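Local coordinates for protein AncCDT-1 (Synthetic construct, PDB 5T0W) that binds arginine in the cleft of a periplasmic-type solute-binding protein, and is an ancestral precursor of cyclohexadienyl dehydratase, at residues V67-W71 against D72-P76; M178-D181 against S182-A186; N225-L228 against K229-K233. All coordinates share one frame; numbering follows the deposited sequence.

Interaction 1: residues V67-W71 against D72-P76; sequences VPTTW and DGIIP. With ARG (arginine), chain E.
T69 is the first residue of 67-71 to reach the turn ahead: its methyl CG2 lies 3.8 Å from I74 CA and crosses the I74 side chain at about a right angle, while OG1 bonds back to the carbonyl O of V67, near the end of strand 63-68. T70 works through its carbonyl, where G73 N makes a weak bond to T70 O (3.3 Å). W71 O takes I74 N at 3.0 Å. The W71 indole, swung out from the turn with CG anti to the backbone N (chi1 180°), is covered on both faces. I74 CG2 makes a CH-pi contact 4.2 Å from the centroid of the six-membered ring; over the opposite face lies the side chain of the bound arginine, its CD 3.7 Å above the plane. NE1 bonds to G141 O, which should fix the turn of the ring. With an alanine here, one flank of the ligand's chain would probably lose its wall and G141 O its donor. The arrangement is a strand-to-helix turn with G73 at the N-cap of helix 74-79, offering an aromatic wall to the ligand cleft of the periplasmic binding protein fold.

Interaction 2: residues M178-D181 against S182-A186; sequences MVTD and SPVAA. With ARG (arginine), chain E.
T180 meets the first turn of the helix with both branches of its side chain. With chi1 at -165°, OG1 is anti to the backbone N and CG2 takes the crowded position between N and the carbonyl carbon; the methyl is thereby set against A185, with T180 CG2 3.6 Å from A185 CB. OG1 turns to V184 instead, where V184 CG1 lies 3.7 Å from T180 OG1 and the two side chains cross at about a right angle. The same V184 methyl is 4.1 Å from T180 CG2, and so meets both branches of the threonine.

Strand 178-181 runs straight into helix 182-186, their axes passing 5.2 Å apart with directions 118° apart. It is a strand-to-helix junction at the ligand cleft of a periplasmic binding protein lobe, with D181 as the N-cap residue. Its carboxylate makes no capping bond; D181 O opens the helical bonding by accepting A185 N at 3.0 Å, and takes V184 N weakly.

The carboxylate of D181 turns to the ligand. CG sits anti to the carbonyl carbon (chi1 -73°), carrying the carboxylate away from the helix, and OD2 receives the amino N of the bound arginine at 2.5 Å. OD1 is engaged by Q111 NE2, so each oxygen has a partner and the group is likely to be held in its rotation. Close to the backbone, D181 CB touches P183 CD at 3.8 Å. S182 OG bonds to G110 O on strand 107-115, and the A185 methyl packs on T112 and L114 of the same strand.

Interaction 3: residues N225-L228 against K229-K233; sequences NNWL and KQMKK
W227 and M231 come together one helical turn apart through different first torsions: the indole CG is anti to the backbone N (chi1 153°), whereas M231 CG is anti to its carbonyl carbon (chi1 -75°), which brings the thioether beside the NE1-CE2-CZ2 side of the indole. M231 SD lies 3.4 Å from W227 NE1 and 4.0 Å from the centroid of the five-membered ring, 48° off the ring normal, a Met-aromatic contact of oblique approach. One residue on, L228 CD1 touches K232 CE at 4.2 Å; beyond CG the lysine chain is extended, so its methylenes pass the leucine while NZ travels on to a weak bond with P105 O and a cation-pi contact with Y237. Main-chain i to i+4 bonds of helix 218-233 tie the segments: K229 N to N225 O and Q230 N to N226 O, both 2.9 Å, M231 N to W227 O and K232 N to L228 O, with M231 N also bonded weakly to L228 O. The chemistry divides the helix: indole and thioether form an apolar, dispersion-held face against A55 of helix 48-60, and L228 packs on Y106 of a loop, while the exposed side carries the ammonium of K229 and the amide of Q230, whose NE2 bonds to D234 OD2.

In the fold
Interaction 1 and interaction 2 are both strand-to-helix junctions and both touch the bound arginine, yet they lie on opposite sides of the chain's centre, with nearest atoms about 8 Å apart, and each meets the ligand from its own side. Interaction 2 is the buried one and brings a carboxylate to the ligand's amino group; interaction 1, partly buried, brings an aromatic face to its side chain. The centre of interaction 3 lies farther out, about 20 Å from the chain's centre, and its nearest atoms are about 15 and 14 Å from those of the other two. It stays within a single helix and meets no ligand: its tryptophan is spent on a neighbouring methionine, where that of interaction 1 serves the cleft.

Interaction 1: residues V67-W71 against D72-P76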
ATOM      1  N   VAL A  67      11.847   8.279  -2.859  1.00 27.52           N
ATOM      2  CA  VAL A  67      11.348   9.191  -3.875  1.00 28.20           C
ATOM      3  C   VAL A  67       9.850   9.332  -3.689  1.00 28.02           C
ATOM      4  O   VAL A  67       9.076   8.455  -4.086  1.00 26.91           O
ATOM      5  CB  VAL A  67      11.677   8.683  -5.296  1.00 27.79           C
ATOM      6  CG1 VAL A  67      11.091   9.615  -6.348  1.00 28.87           C
ATOM      7  CG2 VAL A  67      13.175   8.582  -5.472  1.00 28.19           C
ATOM      8  N   PRO A  68       9.423  10.438  -3.060  1.00 29.30           N
ATOM      9  CA  PRO A  68       7.996  10.563  -2.772  1.00 29.24           C
ATOM     10  C   PRO A  68       7.282  10.621  -4.109  1.00 29.37           C
ATOM     11  O   PRO A  68       7.766  11.274  -4.997  1.00 30.30           O
ATOM     12  CB  PRO A  68       7.897  11.885  -2.002  1.00 30.89           C
ATOM     13  CG  PRO A  68       9.105  12.628  -2.383  1.00 32.06           C
ATOM     14  CD  PRO A  68      10.179  11.599  -2.567  1.00 30.93           C
ATOM     15  N   THR A  69       6.179   9.881  -4.238  1.00 28.58           N
ATOM     16  CA  THR A  69       5.468   9.770  -5.498  1.00 28.71           C
ATOM     17  C   THR A  69       4.002   9.650  -5.233  1.00 28.65           C
ATOM     18  O   THR A  69       3.597   8.999  -4.273  1.00 27.91           O
ATOM     19  CB  THR A  69       5.916   8.534  -6.255  1.00 27.58           C
ATOM     20  OG1 THR A  69       7.342   8.585  -6.445  1.00 27.90           O
ATOM     21  CG2 THR A  69       5.229   8.453  -7.599  1.00 27.92           C
ATOM     22  N   THR A  70       3.197  10.295  -6.067  1.00 29.73           N
ATOM     23  CA  THR A  70       1.735  10.190  -5.966  1.00 29.83           C
ATOM     24  C   THR A  70       1.316   8.783  -6.350  1.00 28.44           C
ATOM     25  O   THR A  70       1.781   8.273  -7.347  1.00 28.20           O
ATOM     26  CB  THR A  70       1.034  11.209  -6.900  1.00 31.52           C
ATOM     27  OG1 THR A  70       1.387  12.532  -6.481  1.00 33.05           O
ATOM     28  CG2 THR A  70      -0.517  11.060  -6.867  1.00 31.67           C
ATOM     29  N   TRP A  71       0.460   8.150  -5.560  1.00 27.77           N
ATOM     30  CA  TRP A  71       0.072   6.761  -5.828  1.00 26.60           C
ATOM     31  C   TRP A  71      -0.397   6.507  -7.277  1.00 27.04           C
ATOM     32  O   TRP A  71       0.025   5.550  -7.922  1.00 26.46           O
ATOM     33  CB  TRP A  71      -1.033   6.319  -4.876  1.00 26.18           C
ATOM     34  CG  TRP A  71      -1.421   4.945  -5.148  1.00 25.15           C
ATOM     35  CD1 TRP A  71      -2.589   4.530  -5.715  1.00 25.31           C
ATOM     36  CD2 TRP A  71      -0.627   3.771  -4.958  1.00 24.02           C
ATOM     37  NE1 TRP A  71      -2.559   3.193  -5.873  1.00 24.44           N
ATOM     38  CE2 TRP A  71      -1.376   2.694  -5.414  1.00 23.63           C
ATOM     39  CE3 TRP A  71       0.632   3.531  -4.438  1.00 23.50           C
ATOM     40  CZ2 TRP A  71      -0.926   1.403  -5.368  1.00 22.80           C
ATOM     41  CZ3 TRP A  71       1.092   2.218  -4.404  1.00 22.61           C
ATOM     42  CH2 TRP A  71       0.311   1.179  -4.855  1.00 22.33           C
ATOM     43  N   ASP A  72      -1.262   7.365  -7.783  1.00 28.38           N
ATOM     44  CA  ASP A  72      -1.878   7.128  -9.083  1.00 29.06           C
ATOM     45  C   ASP A  72      -0.864   6.976 -10.210  1.00 29.18           C
ATOM     46  O   ASP A  72      -1.059   6.163 -11.091  1.00 29.08           O
ATOM     47  CB  ASP A  72      -2.857   8.246  -9.431  1.00 30.83           C
ATOM     48  CG  ASP A  72      -3.747   7.878 -10.602  1.00 31.71           C
ATOM     49  OD1 ASP A  72      -4.440   6.832 -10.503  1.00 31.11           O
ATOM     50  OD2 ASP A  72      -3.754   8.640 -11.614  1.00 33.29           O
ATOM     51  N   GLY A  73       0.208   7.762 -10.168  1.00 29.57           N
ATOM     52  CA  GLY A  73       1.247   7.719 -11.184  1.00 30.01           C
ATOM     53  C   GLY A  73       2.485   6.932 -10.778  1.00 28.81           C
ATOM     54  O   GLY A  73       3.554   7.106 -11.352  1.00 29.27           O
ATOM     55  N   ILE A  74       2.361   6.082  -9.766  1.00 27.46           N
ATOM     56  CA  ILE A  74       3.531   5.412  -9.228  1.00 26.46           C
ATOM     57  C   ILE A  74       4.112   4.378 -10.203  1.00 26.13           C
ATOM     58  O   ILE A  74       5.326   4.227 -10.279  1.00 25.98           O
ATOM     59  CB  ILE A  74       3.274   4.778  -7.850  1.00 25.32           C
ATOM     60  CG1 ILE A  74       4.626   4.497  -7.168  1.00 24.82           C
ATOM     61  CG2 ILE A  74       2.470   3.511  -7.980  1.00 24.57           C
ATOM     62  CD1 ILE A  74       4.506   4.116  -5.701  1.00 24.21           C
ATOM     63  N   ILE A  75       3.249   3.678 -10.930  1.00 26.15           N
ATOM     64  CA  ILE A  75       3.722   2.744 -11.940  1.00 26.26           C
ATOM     65  C   ILE A  75       4.352   3.455 -13.147  1.00 27.80           C
ATOM     66  O   ILE A  75       5.417   3.057 -13.618  1.00 27.96           O
ATOM     67  CB  ILE A  75       2.620   1.782 -12.384  1.00 26.04           C
ATOM     68  CG1 ILE A  75       2.401   0.775 -11.268  1.00 24.65           C
ATOM     69  CG2 ILE A  75       3.002   1.078 -13.675  1.00 26.74           C
ATOM     70  CD1 ILE A  75       1.312  -0.226 -11.536  1.00 24.56           C
ATOM     71  N   PRO A  76       3.705   4.505 -13.659  1.00 29.21           N
ATOM     72  CA  PRO A  76       4.405   5.270 -14.717  1.00 30.84           C
ATOM     73  C   PRO A  76       5.756   5.837 -14.280  1.00 30.94           C
ATOM     74  O   PRO A  76       6.690   5.908 -15.089  1.00 31.89           O
ATOM     75  CB  PRO A  76       3.416   6.401 -15.039  1.00 32.18           C
ATOM     76  CG  PRO A  76       2.077   5.788 -14.767  1.00 31.56           C
ATOM     77  CD  PRO A  76       2.267   4.834 -13.601  1.00 29.58           C
TER
HETATM   78  N   ARG E 301      -2.785  -2.053  -1.511  1.00  7.68           N
HETATM   79  CA  ARG E 301      -3.549  -1.100  -2.327  1.00  7.57           C
HETATM   80  C   ARG E 301      -3.001  -1.145  -3.703  1.00  7.46           C
HETATM   81  O   ARG E 301      -3.675  -0.653  -4.608  1.00  7.30           O
HETATM   82  CB  ARG E 301      -3.406   0.295  -1.794  1.00  7.80           C
HETATM   83  CG  ARG E 301      -1.992   0.787  -1.913  1.00  8.38           C
HETATM   84  CD  ARG E 301      -1.886   2.278  -1.606  1.00  8.75           C
HETATM   85  NE  ARG E 301      -0.547   2.585  -1.131  1.00  9.10           N
HETATM   86  CZ  ARG E 301      -0.109   3.811  -0.894  1.00  9.46           C
HETATM   87  NH1 ARG E 301       1.132   4.006  -0.431  1.00  9.40           N
HETATM   88  NH2 ARG E 301      -0.915   4.844  -1.107  1.00  9.64           N
HETATM   89  OXT ARG E 301      -1.879  -1.650  -3.909  1.00  7.36           O

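Interaction 2: residues M178-D181 against S182-A186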
ATOM      1  N   MET A 178     -15.344   4.763   4.084  1.00 21.35           N
ATOM      2  CA  MET A 178     -14.189   4.634   3.236  1.00 21.84           C
ATOM      3  C   MET A 178     -13.721   3.179   3.235  1.00 21.45           C
ATOM      4  O   MET A 178     -13.902   2.453   4.189  1.00 21.50           O
ATOM      5  CB  MET A 178     -13.053   5.571   3.629  1.00 23.56           C
ATOM      6  CG  MET A 178     -12.122   5.086   4.704  1.00 25.26           C
ATOM      7  SD  MET A 178     -10.744   6.247   5.060  1.00 29.53           S
ATOM      8  CE  MET A 178      -9.692   6.019   3.653  1.00 28.76           C
ATOM      9  N   VAL A 179     -13.145   2.760   2.115  1.00 21.14           N
ATOM     10  CA  VAL A 179     -12.600   1.444   1.995  1.00 20.75           C
ATOM     11  C   VAL A 179     -11.105   1.619   1.858  1.00 20.56           C
ATOM     12  O   VAL A 179     -10.639   2.533   1.192  1.00 21.19           O
ATOM     13  CB  VAL A 179     -13.172   0.685   0.784  1.00 21.28           C
ATOM     14  CG1 VAL A 179     -12.715  -0.768   0.819  1.00 21.85           C
ATOM     15  CG2 VAL A 179     -14.699   0.746   0.737  1.00 21.32           C
ATOM     16  N   THR A 180     -10.352   0.728   2.479  1.00 20.07           N
ATOM     17  CA  THR A 180      -8.912   0.770   2.429  1.00 20.10           C
ATOM     18  C   THR A 180      -8.360  -0.611   2.815  1.00 20.16           C
ATOM     19  O   THR A 180      -9.121  -1.491   3.246  1.00 20.13           O
ATOM     20  CB  THR A 180      -8.399   1.885   3.346  1.00 20.49           C
ATOM     21  OG1 THR A 180      -7.038   2.164   3.044  1.00 21.38           O
ATOM     22  CG2 THR A 180      -8.472   1.488   4.814  1.00 20.67           C
ATOM     23  N   ASP A 181      -7.050  -0.821   2.697  1.00 20.47           N
ATOM     24  CA  ASP A 181      -6.439  -2.079   3.108  1.00 20.70           C
ATOM     25  C   ASP A 181      -6.674  -2.320   4.584  1.00 20.69           C
ATOM     26  O   ASP A 181      -6.567  -1.386   5.390  1.00 20.71           O
ATOM     27  CB  ASP A 181      -4.934  -2.090   2.803  1.00 21.59           C
ATOM     28  CG  ASP A 181      -4.618  -2.225   1.300  1.00 21.93           C
ATOM     29  OD1 ASP A 181      -5.525  -2.463   0.497  1.00 21.49           O
ATOM     30  OD2 ASP A 181      -3.432  -2.173   0.935  1.00 22.84           O
ATOM     31  N   SER A 182      -6.914  -3.583   4.962  1.00 20.97           N
ATOM     32  CA  SER A 182      -7.195  -3.902   6.378  1.00 21.38           C
ATOM     33  C   SER A 182      -6.204  -3.286   7.355  1.00 22.07           C
ATOM     34  O   SER A 182      -6.620  -2.711   8.364  1.00 22.49           O
ATOM     35  CB  SER A 182      -7.208  -5.403   6.689  1.00 22.31           C
ATOM     36  OG  SER A 182      -7.547  -6.246   5.612  1.00 22.56           O
ATOM     37  N   PRO A 183      -4.902  -3.422   7.108  1.00 22.66           N
ATOM     38  CA  PRO A 183      -3.958  -2.909   8.114  1.00 23.83           C
ATOM     39  C   PRO A 183      -3.974  -1.392   8.228  1.00 24.00           C
ATOM     40  O   PRO A 183      -3.655  -0.843   9.271  1.00 24.97           O
ATOM     41  CB  PRO A 183      -2.597  -3.416   7.625  1.00 24.68           C
ATOM     42  CG  PRO A 183      -2.900  -4.459   6.603  1.00 24.13           C
ATOM     43  CD  PRO A 183      -4.209  -4.050   5.984  1.00 22.82           C
ATOM     44  N   VAL A 184      -4.358  -0.718   7.147  1.00 23.35           N
ATOM     45  CA  VAL A 184      -4.480   0.748   7.192  1.00 23.86           C
ATOM     46  C   VAL A 184      -5.731   1.143   7.966  1.00 23.77           C
ATOM     47  O   VAL A 184      -5.694   2.041   8.793  1.00 24.70           O
ATOM     48  CB  VAL A 184      -4.521   1.362   5.789  1.00 23.27           C
ATOM     49  CG1 VAL A 184      -4.753   2.851   5.856  1.00 23.73           C
ATOM     50  CG2 VAL A 184      -3.229   1.053   5.063  1.00 24.18           C
ATOM     51  N   ALA A 185      -6.826   0.434   7.707  1.00 23.18           N
ATOM     52  CA  ALA A 185      -8.091   0.660   8.393  1.00 23.41           C
ATOM     53  C   ALA A 185      -7.935   0.492   9.886  1.00 25.43           C
ATOM     54  O   ALA A 185      -8.455   1.295  10.677  1.00 26.04           O
ATOM     55  CB  ALA A 185      -9.136  -0.319   7.875  1.00 22.51           C
ATOM     56  N   ALA A 186      -7.214  -0.556  10.282  1.00 27.05           N
ATOM     57  CA  ALA A 186      -6.980  -0.803  11.679  1.00 29.63           C
ATOM     58  C   ALA A 186      -6.200   0.346  12.286  1.00 32.29           C
ATOM     59  O   ALA A 186      -6.557   0.869  13.350  1.00 33.91           O
ATOM     60  CB  ALA A 186      -6.240  -2.119  11.863  1.00 30.35           C
TER
HETATM   61  N   ARG E 301      -2.785  -2.053  -1.511  1.00  7.68           N
HETATM   62  CA  ARG E 301      -3.549  -1.100  -2.327  1.00  7.57           C
HETATM   63  C   ARG E 301      -3.001  -1.145  -3.703  1.00  7.46           C
HETATM   64  O   ARG E 301      -3.675  -0.653  -4.608  1.00  7.30           O
HETATM   65  CB  ARG E 301      -3.406   0.295  -1.794  1.00  7.80           C
HETATM   66  CG  ARG E 301      -1.992   0.787  -1.913  1.00  8.38           C
HETATM   67  CD  ARG E 301      -1.886   2.278  -1.606  1.00  8.75           C
HETATM   68  NE  ARG E 301      -0.547   2.585  -1.131  1.00  9.10           N
HETATM   69  CZ  ARG E 301      -0.109   3.811  -0.894  1.00  9.46           C
HETATM   70  NH1 ARG E 301       1.132   4.006  -0.431  1.00  9.40           N
HETATM   71  NH2 ARG E 301      -0.915   4.844  -1.107  1.00  9.64           N
HETATM   72  OXT ARG E 301      -1.879  -1.650  -3.909  1.00  7.36           O

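Interaction 3: residues N225-L228 against K229-K233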
ATOM      1  N   ASN A 225      14.103 -11.243  -4.612  1.00 17.70           N
ATOM      2  CA  ASN A 225      13.505 -12.463  -4.108  1.00 18.06           C
ATOM      3  C   ASN A 225      14.467 -13.212  -3.203  1.00 18.62           C
ATOM      4  O   ASN A 225      14.057 -13.723  -2.175  1.00 19.04           O
ATOM      5  CB  ASN A 225      12.990 -13.376  -5.220  1.00 18.27           C
ATOM      6  CG  ASN A 225      11.688 -12.882  -5.811  1.00 18.28           C
ATOM      7  OD1 ASN A 225      10.845 -12.284  -5.122  1.00 18.17           O
ATOM      8  ND2 ASN A 225      11.536 -13.070  -7.107  1.00 18.55           N
ATOM      9  N   ASN A 226      15.742 -13.270  -3.571  1.00 19.04           N
ATOM     10  CA  ASN A 226      16.685 -13.957  -2.751  1.00 19.83           C
ATOM     11  C   ASN A 226      16.734 -13.293  -1.373  1.00 20.27           C
ATOM     12  O   ASN A 226      16.724 -13.976  -0.346  1.00 20.82           O
ATOM     13  CB  ASN A 226      18.089 -13.944  -3.393  1.00 20.00           C
ATOM     14  CG  ASN A 226      18.234 -14.943  -4.524  1.00 20.26           C
ATOM     15  OD1 ASN A 226      17.505 -15.936  -4.597  1.00 20.57           O
ATOM     16  ND2 ASN A 226      19.213 -14.705  -5.397  1.00 20.35           N
ATOM     17  N   TRP A 227      16.783 -11.962  -1.390  1.00 20.26           N
ATOM     18  CA  TRP A 227      16.947 -11.154  -0.189  1.00 20.93           C
ATOM     19  C   TRP A 227      15.777 -11.373   0.750  1.00 21.52           C
ATOM     20  O   TRP A 227      15.946 -11.495   1.947  1.00 22.29           O
ATOM     21  CB  TRP A 227      17.050  -9.656  -0.582  1.00 20.70           C
ATOM     22  CG  TRP A 227      16.598  -8.744   0.473  1.00 20.94           C
ATOM     23  CD1 TRP A 227      17.241  -8.449   1.613  1.00 21.66           C
ATOM     24  CD2 TRP A 227      15.371  -8.025   0.499  1.00 20.72           C
ATOM     25  NE1 TRP A 227      16.496  -7.576   2.366  1.00 21.93           N
ATOM     26  CE2 TRP A 227      15.331  -7.316   1.712  1.00 21.36           C
ATOM     27  CE3 TRP A 227      14.280  -7.931  -0.370  1.00 20.30           C
ATOM     28  CZ2 TRP A 227      14.248  -6.505   2.084  1.00 21.46           C
ATOM     29  CZ3 TRP A 227      13.198  -7.106  -0.008  1.00 20.45           C
ATOM     30  CH2 TRP A 227      13.203  -6.400   1.219  1.00 20.95           C
ATOM     31  N   LEU A 228      14.586 -11.361   0.178  1.00 21.71           N
ATOM     32  CA  LEU A 228      13.369 -11.527   0.908  1.00 22.40           C
ATOM     33  C   LEU A 228      13.349 -12.913   1.492  1.00 23.60           C
ATOM     34  O   LEU A 228      13.062 -13.094   2.671  1.00 24.43           O
ATOM     35  CB  LEU A 228      12.175 -11.322  -0.032  1.00 21.99           C
ATOM     36  CG  LEU A 228      10.782 -11.400   0.580  1.00 22.24           C
ATOM     37  CD1 LEU A 228      10.635 -10.426   1.753  1.00 22.51           C
ATOM     38  CD2 LEU A 228       9.744 -11.115  -0.499  1.00 22.02           C
ATOM     39  N   LYS A 229      13.632 -13.903   0.664  1.00 24.38           N
ATOM     40  CA  LYS A 229      13.722 -15.297   1.103  1.00 25.96           C
ATOM     41  C   LYS A 229      14.592 -15.426   2.350  1.00 26.56           C
ATOM     42  O   LYS A 229      14.226 -16.055   3.327  1.00 27.13           O
ATOM     43  CB  LYS A 229      14.315 -16.107  -0.036  1.00 26.76           C
ATOM     44  CG  LYS A 229      13.887 -17.541  -0.115  1.00 28.49           C
ATOM     45  CD  LYS A 229      14.507 -18.169  -1.338  1.00 29.52           C
ATOM     46  CE  LYS A 229      13.822 -17.789  -2.700  1.00 29.60           C
ATOM     47  NZ  LYS A 229      13.143 -18.951  -3.361  1.00 30.93           N
ATOM     48  N   GLN A 230      15.753 -14.800   2.286  1.00 26.93           N
ATOM     49  CA  GLN A 230      16.718 -14.782   3.378  1.00 28.27           C
ATOM     50  C   GLN A 230      16.143 -14.204   4.673  1.00 28.87           C
ATOM     51  O   GLN A 230      16.414 -14.723   5.735  1.00 29.94           O
ATOM     52  CB  GLN A 230      17.989 -14.014   2.949  1.00 28.14           C
ATOM     53  CG  GLN A 230      19.038 -13.818   4.034  1.00 29.47           C
ATOM     54  CD  GLN A 230      19.620 -15.111   4.519  1.00 31.04           C
ATOM     55  OE1 GLN A 230      19.709 -16.086   3.766  1.00 31.79           O
ATOM     56  NE2 GLN A 230      19.955 -15.168   5.805  1.00 32.46           N
ATOM     57  N   MET A 231      15.391 -13.123   4.587  1.00 28.79           N
ATOM     58  CA  MET A 231      14.867 -12.462   5.779  1.00 29.96           C
ATOM     59  C   MET A 231      13.767 -13.246   6.459  1.00 30.83           C
ATOM     60  O   MET A 231      13.578 -13.143   7.670  1.00 32.48           O
ATOM     61  CB  MET A 231      14.334 -11.081   5.417  1.00 29.86           C
ATOM     62  CG  MET A 231      15.408 -10.046   5.168  1.00 30.16           C
ATOM     63  SD  MET A 231      14.555  -8.468   4.961  1.00 30.47           S
ATOM     64  CE  MET A 231      14.595  -7.821   6.633  1.00 31.64           C
ATOM     65  N   LYS A 232      13.022 -14.007   5.674  1.00 30.76           N
ATOM     66  CA  LYS A 232      11.990 -14.882   6.203  1.00 32.01           C
ATOM     67  C   LYS A 232      12.577 -16.114   6.829  1.00 33.84           C
ATOM     68  O   LYS A 232      11.996 -16.675   7.770  1.00 36.03           O
ATOM     69  CB  LYS A 232      11.033 -15.319   5.110  1.00 31.35           C
ATOM     70  CG  LYS A 232      10.255 -14.159   4.512  1.00 30.29           C
ATOM     71  CD  LYS A 232       8.986 -14.626   3.843  1.00 30.24           C
ATOM     72  CE  LYS A 232       8.234 -13.457   3.265  1.00 29.79           C
ATOM     73  NZ  LYS A 232       6.903 -13.871   2.787  1.00 30.32           N
ATOM     74  N   LYS A 233      13.750 -16.510   6.344  1.00 34.03           N
ATOM     75  CA  LYS A 233      14.476 -17.650   6.896  1.00 35.20           C
ATOM     76  C   LYS A 233      15.142 -17.349   8.241  1.00 35.74           C
ATOM     77  O   LYS A 233      15.182 -18.214   9.121  1.00 37.16           O
ATOM     78  CB  LYS A 233      15.554 -18.082   5.911  1.00 35.52           C
ATOM     79  CG  LYS A 233      16.340 -19.339   6.293  1.00 37.23           C
ATOM     80  CD  LYS A 233      17.684 -19.306   5.592  1.00 37.52           C
ATOM     81  CE  LYS A 233      18.312 -20.628   5.453  1.00 38.47           C
ATOM     82  NZ  LYS A 233      17.833 -21.602   6.442  1.00 39.96           N
TER